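PDB 2RJO: twin-arginine translocation pathway signal protein from Burkholderia phytofirmans, which probably binds sugars such as beta-D-galactopyranose in the cleft between the two lobes of a periplasmic binding protein fold. Local coordinates for residues T276-K279 / D280-E283; W104-N107 / P108-A112; G264-K268 / E269-D273. All coordinates share one frame; numbering follows the deposited sequence.

Contact 1: residues T276-K279 / D280-E283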
loop_
_atom_site.group_PDB
_atom_site.type_symbol
_atom_site.label_atom_id
_atom_site.label_comp_id
_atom_site.label_asym_id
_atom_site.label_seq_id
_atom_site.Cartn_x
_atom_site.Cartn_y
_atom_site.Cartn_z
ATOM N N THR A 276 -24.795 -10.977 4.335
ATOM C CA THR A 276 -25.312 -10.236 5.486
ATOM C C THR A 276 -24.328 -9.259 6.139
ATOM O O THR A 276 -24.648 -8.643 7.158
ATOM C CB THR A 276 -25.765 -11.212 6.575
ATOM O OG1 THR A 276 -26.066 -12.478 5.972
ATOM C CG2 THR A 276 -27.010 -10.689 7.275
ATOM N N LEU A 277 -23.133 -9.111 5.576
ATOM C CA LEU A 277 -22.143 -8.204 6.158
ATOM C C LEU A 277 -22.424 -6.734 5.879
ATOM O O LEU A 277 -22.949 -6.381 4.825
ATOM C CB LEU A 277 -20.744 -8.520 5.625
ATOM C CG LEU A 277 -19.858 -9.612 6.203
ATOM C CD1 LEU A 277 -20.588 -10.923 6.230
ATOM C CD2 LEU A 277 -18.602 -9.716 5.348
ATOM N N PRO A 278 -22.080 -5.854 6.829
ATOM C CA PRO A 278 -22.322 -4.434 6.573
ATOM C C PRO A 278 -21.388 -4.058 5.423
ATOM O O PRO A 278 -20.431 -4.792 5.127
ATOM C CB PRO A 278 -21.915 -3.767 7.888
ATOM C CG PRO A 278 -22.196 -4.832 8.911
ATOM C CD PRO A 278 -21.673 -6.081 8.229
ATOM N N LYS A 279 -21.659 -2.931 4.777
ATOM C CA LYS A 279 -20.838 -2.486 3.658
ATOM C C LYS A 279 -19.390 -2.222 4.090
ATOM O O LYS A 279 -18.459 -2.543 3.352
ATOM C CB LYS A 279 -21.438 -1.212 3.043
ATOM C CG LYS A 279 -22.955 -1.268 2.814
ATOM C CD LYS A 279 -23.343 -2.008 1.541
ATOM C CE LYS A 279 -23.048 -1.160 0.314
ATOM N NZ LYS A 279 -23.850 0.110 0.261
ATOM N N ASP A 280 -19.201 -1.642 5.277
ATOM C CA ASP A 280 -17.853 -1.341 5.758
ATOM C C ASP A 280 -17.007 -2.571 6.066
ATOM O O ASP A 280 -15.841 -2.445 6.455
ATOM C CB ASP A 280 -17.889 -0.417 6.982
ATOM C CG ASP A 280 -18.819 -0.912 8.062
ATOM O OD1 ASP A 280 -18.395 -0.954 9.232
ATOM O OD2 ASP A 280 -19.978 -1.245 7.741
ATOM N N ARG A 281 -17.589 -3.754 5.892
ATOM C CA ARG A 281 -16.862 -5.001 6.103
ATOM C C ARG A 281 -16.610 -5.656 4.750
ATOM O O ARG A 281 -15.904 -6.657 4.649
ATOM C CB ARG A 281 -17.641 -5.933 7.031
ATOM C CG ARG A 281 -17.675 -5.389 8.445
ATOM C CD ARG A 281 -18.218 -6.375 9.431
ATOM N NE ARG A 281 -17.935 -5.936 10.791
ATOM C CZ ARG A 281 -18.185 -6.664 11.873
ATOM N NH1 ARG A 281 -18.735 -7.867 11.753
ATOM N NH2 ARG A 281 -17.845 -6.206 13.068
ATOM N N ARG A 282 -17.187 -5.052 3.716
ATOM C CA ARG A 282 -17.048 -5.501 2.331
ATOM C C ARG A 282 -16.023 -4.610 1.625
ATOM O O ARG A 282 -15.180 -5.096 0.876
ATOM C CB ARG A 282 -18.403 -5.427 1.629
ATOM C CG ARG A 282 -19.201 -6.717 1.719
ATOM C CD ARG A 282 -18.576 -7.756 0.788
ATOM N NE ARG A 282 -19.448 -8.898 0.600
ATOM C CZ ARG A 282 -19.535 -9.611 -0.516
ATOM N NH1 ARG A 282 -18.805 -9.309 -1.575
ATOM N NH2 ARG A 282 -20.348 -10.657 -0.559
ATOM N N GLU A 283 -16.125 -3.306 1.863
ATOM C CA GLU A 283 -15.202 -2.308 1.321
ATOM C C GLU A 283 -14.804 -1.501 2.545
ATOM O O GLU A 283 -15.569 -0.662 3.020
ATOM C CB GLU A 283 -15.890 -1.399 0.307
ATOM C CG GLU A 283 -16.149 -2.047 -1.035
ATOM C CD GLU A 283 -16.538 -1.040 -2.102
ATOM O OE1 GLU A 283 -16.715 0.149 -1.762
ATOM O OE2 GLU A 283 -16.672 -1.438 -3.281
#
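Pro278 O accepts the backbone N-H of Arg281 at 3.1 Å, and one residue further on Lys279 O takes that of Arg282 at 2.8 Å, so that the chain makes two overlapping type I turns. In both bonds the donor stands well above the carbonyl plane. Glu283 N also reaches Lys279 O, at 2.9 Å, with an N-H...O angle of 171° and the approach nearly along the C=O axis; two N-H groups thus share this oxygen.

Among the side chains, Pro278 and Arg281 run side by side in the same direction, the ring atom Pro278 CD resting 3.7 Å from CD of the extended arginine. At Asp280, a central residue of both turns, chi1 of 51° places CG between the backbone N and the carbonyl carbon and folds the carboxylate back on the proline, where OD2 lies 3.2 Å from Pro278 CB. Leu277 meets the turn more loosely, CD2 lying 4.1 Å from Arg281 O. The carboxylate of Glu283 turns elsewhere, to His102 and Tyr323. These successive type I turns lead the chain into strand 283-291 of the mixed sheet in a periplasmic binding protein fold.

Contact 2: residues W104-N107 / P108-A112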
loop_
_atom_site.group_PDB
_atom_site.type_symbol
_atom_site.label_atom_id
_atom_site.label_comp_id
_atom_site.label_asym_id
_atom_site.label_seq_id
_atom_site.Cartn_x
_atom_site.Cartn_y
_atom_site.Cartn_z
ATOM N N TRP A 104 -20.081 -6.476 -3.352
ATOM C CA TRP A 104 -21.479 -6.892 -3.225
ATOM C C TRP A 104 -22.174 -7.124 -4.566
ATOM O O TRP A 104 -23.279 -7.672 -4.612
ATOM C CB TRP A 104 -22.261 -5.890 -2.374
ATOM C CG TRP A 104 -22.052 -4.449 -2.733
ATOM C CD1 TRP A 104 -22.610 -3.774 -3.773
ATOM C CD2 TRP A 104 -21.244 -3.501 -2.027
ATOM N NE1 TRP A 104 -22.197 -2.462 -3.764
ATOM C CE2 TRP A 104 -21.346 -2.273 -2.705
ATOM C CE3 TRP A 104 -20.415 -3.578 -0.897
ATOM C CZ2 TRP A 104 -20.683 -1.122 -2.273
ATOM C CZ3 TRP A 104 -19.755 -2.433 -0.472
ATOM C CH2 TRP A 104 -19.883 -1.228 -1.163
ATOM N N ASP A 105 -21.531 -6.713 -5.656
ATOM C CA ASP A 105 -22.088 -6.950 -6.986
ATOM C C ASP A 105 -21.569 -8.305 -7.497
ATOM O O ASP A 105 -21.974 -8.772 -8.565
ATOM C CB ASP A 105 -21.698 -5.834 -7.972
ATOM C CG ASP A 105 -22.411 -4.508 -7.681
ATOM O OD1 ASP A 105 -23.600 -4.527 -7.296
ATOM O OD2 ASP A 105 -21.784 -3.443 -7.853
ATOM N N TYR A 106 -20.668 -8.925 -6.738
ATOM C CA TYR A 106 -20.138 -10.232 -7.124
ATOM C C TYR A 106 -20.187 -11.223 -5.959
ATOM O O TYR A 106 -19.191 -11.899 -5.687
ATOM C CB TYR A 106 -18.686 -10.133 -7.624
ATOM C CG TYR A 106 -18.479 -9.410 -8.943
ATOM C CD1 TYR A 106 -18.426 -8.021 -8.996
ATOM C CD2 TYR A 106 -18.294 -10.119 -10.124
ATOM C CE1 TYR A 106 -18.185 -7.349 -10.192
ATOM C CE2 TYR A 106 -18.051 -9.456 -11.338
ATOM C CZ TYR A 106 -17.995 -8.068 -11.359
ATOM O OH TYR A 106 -17.718 -7.391 -12.530
ATOM N N ASN A 107 -21.326 -11.310 -5.266
ATOM C CA ASN A 107 -21.453 -12.253 -4.144
ATOM C C ASN A 107 -21.422 -13.701 -4.647
ATOM O O ASN A 107 -22.060 -14.031 -5.649
ATOM C CB ASN A 107 -22.763 -12.031 -3.377
ATOM C CG ASN A 107 -22.823 -10.677 -2.684
ATOM O OD1 ASN A 107 -21.795 -10.068 -2.389
ATOM N ND2 ASN A 107 -24.039 -10.207 -2.404
ATOM N N PRO A 108 -20.685 -14.592 -3.956
ATOM C CA PRO A 108 -19.864 -14.382 -2.757
ATOM C C PRO A 108 -18.363 -14.420 -3.099
ATOM O O PRO A 108 -17.506 -14.261 -2.219
ATOM C CB PRO A 108 -20.262 -15.568 -1.898
ATOM C CG PRO A 108 -20.216 -16.686 -2.944
ATOM C CD PRO A 108 -20.869 -16.039 -4.193
ATOM N N ASN A 109 -18.061 -14.630 -4.381
ATOM C CA ASN A 109 -16.687 -14.742 -4.863
ATOM C C ASN A 109 -15.776 -13.540 -4.587
ATOM O O ASN A 109 -14.617 -13.711 -4.234
ATOM C CB ASN A 109 -16.702 -15.065 -6.359
ATOM C CG ASN A 109 -17.513 -16.319 -6.676
ATOM O OD1 ASN A 109 -16.995 -17.437 -6.648
ATOM N ND2 ASN A 109 -18.795 -16.136 -6.952
ATOM N N TYR A 110 -16.293 -12.331 -4.748
ATOM C CA TYR A 110 -15.510 -11.132 -4.479
ATOM C C TYR A 110 -15.743 -10.829 -3.003
ATOM O O TYR A 110 -16.645 -10.076 -2.657
ATOM C CB TYR A 110 -16.013 -9.971 -5.331
ATOM C CG TYR A 110 -15.116 -8.756 -5.348
ATOM C CD1 TYR A 110 -13.990 -8.668 -4.528
ATOM C CD2 TYR A 110 -15.401 -7.689 -6.192
ATOM C CE1 TYR A 110 -13.173 -7.542 -4.555
ATOM C CE2 TYR A 110 -14.601 -6.571 -6.227
ATOM C CZ TYR A 110 -13.488 -6.497 -5.410
ATOM O OH TYR A 110 -12.699 -5.372 -5.466
ATOM N N VAL A 111 -14.921 -11.428 -2.148
ATOM C CA VAL A 111 -15.039 -11.280 -0.703
ATOM C C VAL A 111 -14.925 -9.865 -0.158
ATOM O O VAL A 111 -15.787 -9.413 0.601
ATOM C CB VAL A 111 -14.007 -12.153 0.012
ATOM C CG1 VAL A 111 -14.171 -12.018 1.517
ATOM C CG2 VAL A 111 -14.166 -13.595 -0.430
ATOM N N ALA A 112 -13.861 -9.158 -0.518
ATOM C CA ALA A 112 -13.717 -7.808 -0.007
ATOM C C ALA A 112 -12.601 -6.993 -0.639
ATOM O O ALA A 112 -11.704 -7.524 -1.284
ATOM C CB ALA A 112 -13.523 -7.850 1.518
#
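Tyr106 O receives the N-H of Tyr110 at 3.1 Å in an almost straight bond of 176°, closing a five-residue loop around a cis peptide between Asn107 and Pro108. The backbone angles of Asn107 and Pro108 lie near those of a type VI turn, the class that a cis proline permits, and the reversal brings the two tyrosines together at the ends of the loop.

Their beta carbons touch first, Tyr106 CB standing 3.5 Å from Tyr110 CB. Beyond that point the side chains diverge: CG of Tyr106 lies anti to its carbonyl carbon (chi1 -68°), whereas CG of Tyr110 lies anti to the backbone N (chi1 -168°). Tyr106 CD1 comes up to the edge of the Tyr110 ring, near its plane, with Tyr110 CD2 4.1 Å away. Tyr110 CB also sits 3.7 Å from Tyr106 O, beside the bond that closes the loop.

The turn is the entrance to strand 110-115, which runs parallel to strand 90-94 in the larger, mixed sheet of the periplasmic binding protein fold. Tyr110 is the centre of an inverse gamma turn, marked by a weak bond from Val111 N to Asn109 O at 3.1 Å. Both tyrosine side chains touch Val81 of helix 74-87, and the hydroxyl of buried Tyr110 finds a weak hydrogen bond with Thr93. The Pro108 side chain touches Tyr90, at the start of strand 90-94, and Leu274 in the loop that follows helix 253-268.

Contact 3: residues G264-K268 / E269-D273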
loop_
_atom_site.group_PDB
_atom_site.type_symbol
_atom_site.label_atom_id
_atom_site.label_comp_id
_atom_site.label_asym_id
_atom_site.label_seq_id
_atom_site.Cartn_x
_atom_site.Cartn_y
_atom_site.Cartn_z
ATOM N N GLY A 264 -10.938 -14.344 2.673
ATOM C CA GLY A 264 -11.280 -15.170 1.537
ATOM C C GLY A 264 -11.494 -16.630 1.879
ATOM O O GLY A 264 -12.445 -17.235 1.394
ATOM N N LEU A 265 -10.621 -17.196 2.710
ATOM C CA LEU A 265 -10.730 -18.597 3.082
ATOM C C LEU A 265 -11.967 -18.870 3.930
ATOM O O LEU A 265 -12.633 -19.894 3.750
ATOM C CB LEU A 265 -9.460 -19.062 3.814
ATOM C CG LEU A 265 -9.356 -20.554 4.203
ATOM C CD1 LEU A 265 -9.581 -21.444 2.974
ATOM C CD2 LEU A 265 -7.988 -20.836 4.828
ATOM N N GLN A 266 -12.283 -17.954 4.845
ATOM C CA GLN A 266 -13.447 -18.111 5.694
ATOM C C GLN A 266 -14.728 -17.949 4.893
ATOM O O GLN A 266 -15.770 -18.475 5.269
ATOM C CB GLN A 266 -13.418 -17.112 6.847
ATOM C CG GLN A 266 -12.369 -17.445 7.884
ATOM C CD GLN A 266 -12.594 -16.750 9.208
ATOM O OE1 GLN A 266 -13.722 -16.661 9.690
ATOM N NE2 GLN A 266 -11.515 -16.272 9.815
ATOM N N ALA A 267 -14.660 -17.212 3.792
ATOM C CA ALA A 267 -15.841 -17.039 2.958
ATOM C C ALA A 267 -16.063 -18.355 2.225
ATOM O O ALA A 267 -17.177 -18.858 2.177
ATOM C CB ALA A 267 -15.629 -15.908 1.961
ATOM N N LYS A 268 -14.984 -18.920 1.683
ATOM C CA LYS A 268 -15.050 -20.185 0.951
ATOM C C LYS A 268 -15.537 -21.322 1.834
ATOM O O LYS A 268 -16.253 -22.208 1.374
ATOM C CB LYS A 268 -13.676 -20.550 0.372
ATOM C CG LYS A 268 -13.675 -21.858 -0.408
ATOM C CD LYS A 268 -12.283 -22.224 -0.905
ATOM C CE LYS A 268 -12.277 -23.587 -1.592
ATOM N NZ LYS A 268 -13.198 -23.672 -2.759
ATOM N N GLU A 269 -15.147 -21.299 3.103
ATOM C CA GLU A 269 -15.558 -22.350 4.027
ATOM C C GLU A 269 -16.926 -22.060 4.599
ATOM O O GLU A 269 -17.424 -22.796 5.449
ATOM C CB GLU A 269 -14.553 -22.488 5.162
ATOM C CG GLU A 269 -13.167 -22.904 4.678
ATOM C CD GLU A 269 -12.164 -23.010 5.806
ATOM O OE1 GLU A 269 -12.164 -22.113 6.673
ATOM O OE2 GLU A 269 -11.374 -23.979 5.824
ATOM N N LYS A 270 -17.533 -20.981 4.118
ATOM C CA LYS A 270 -18.850 -20.582 4.575
ATOM C C LYS A 270 -18.864 -20.330 6.077
ATOM O O LYS A 270 -19.880 -20.552 6.739
ATOM C CB LYS A 270 -19.879 -21.650 4.183
ATOM C CG LYS A 270 -19.850 -21.981 2.685
ATOM C CD LYS A 270 -21.122 -22.669 2.239
ATOM C CE LYS A 270 -21.071 -23.048 0.765
ATOM N NZ LYS A 270 -22.408 -23.543 0.279
ATOM N N LYS A 271 -17.732 -19.869 6.608
ATOM C CA LYS A 271 -17.617 -19.542 8.026
ATOM C C LYS A 271 -18.224 -18.152 8.241
ATOM O O LYS A 271 -18.607 -17.800 9.354
ATOM C CB LYS A 271 -16.147 -19.554 8.480
ATOM C CG LYS A 271 -15.530 -20.947 8.515
ATOM C CD LYS A 271 -14.028 -20.942 8.819
ATOM C CE LYS A 271 -13.727 -20.533 10.255
ATOM N NZ LYS A 271 -14.260 -21.521 11.252
ATOM N N ILE A 272 -18.303 -17.361 7.170
ATOM C CA ILE A 272 -18.890 -16.029 7.255
ATOM C C ILE A 272 -19.987 -15.865 6.206
ATOM O O ILE A 272 -19.876 -16.368 5.093
ATOM C CB ILE A 272 -17.830 -14.922 7.078
ATOM C CG1 ILE A 272 -16.987 -15.173 5.823
ATOM C CG2 ILE A 272 -16.932 -14.868 8.299
ATOM C CD1 ILE A 272 -15.943 -14.080 5.585
ATOM N N ASP A 273 -21.048 -15.149 6.573
ATOM C CA ASP A 273 -22.188 -14.940 5.685
ATOM C C ASP A 273 -22.091 -13.622 4.907
ATOM O O ASP A 273 -22.805 -12.654 5.206
ATOM C CB ASP A 273 -23.480 -14.952 6.506
ATOM C CG ASP A 273 -24.712 -15.049 5.647
ATOM O OD1 ASP A 273 -24.754 -14.406 4.573
ATOM O OD2 ASP A 273 -25.653 -15.769 6.054
#
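Gln266 O accepts Lys271 N at 2.8 Å while Ala267 O accepts Lys270 N at 2.9 Å, the paired bonds of a Schellman motif that ends helix 253-268. Lys270, with a phi of 59°, makes the change of direction. The two bonds differ in approach: Lys271 N comes nearly in line with the carbonyl of Gln266, but Lys270 N stands well above the carbonyl plane of Ala267. A last helical bond, Glu269 N to Leu265 O, precedes them, and a weak one from Ile272 N gives Gln266 O a second donor.

Apolar contact follows the returning chain. Ile272 turns its longer branch back against the last turn; chi1 of 51° sets CG1 between the backbone N and the carbonyl carbon, 3.6 Å from Ala267 CA. Its end, CD1, lies 4.1 Å from Ala267 CB. Ala267 itself also touches Tyr90 of strand 90-94.

The remaining contacts involve the polar residues of the two segments. Gln266 and Lys271 meet at an oblique angle; the bend at chi3 (70°) sets Lys271 CE 3.9 Å from Gln266 OE1, while Lys271 CD lies 4.0 Å from Gln266 CG. Gln266 and Ile272 cross at about a right angle. Glu269 slants across Leu265, its CG 3.2 Å from Leu265 O.

All three contacts lie on one side of the chain's centre, around the strands of the mixed sheet. Contact 3 precedes contact 1 along the chain by a two-residue link, bridged by the Asp273 OD1 - Thr276 OG1 hydrogen bond, although the centres of the two contacts are about 14 Å apart. Contact 1 meets contact 2, about 10 Å away between centres, where Arg282 lies along the start of strand 110-115, its CD 3.2 Å from Val111 O. The same valine joins contact 2 to contact 3, Val111 CG2 packing 3.6 Å from Ala267 CB. The galactose site is not lined by these residues; the Tyr110 side chain of contact 2 is still about 13 Å from the sugar.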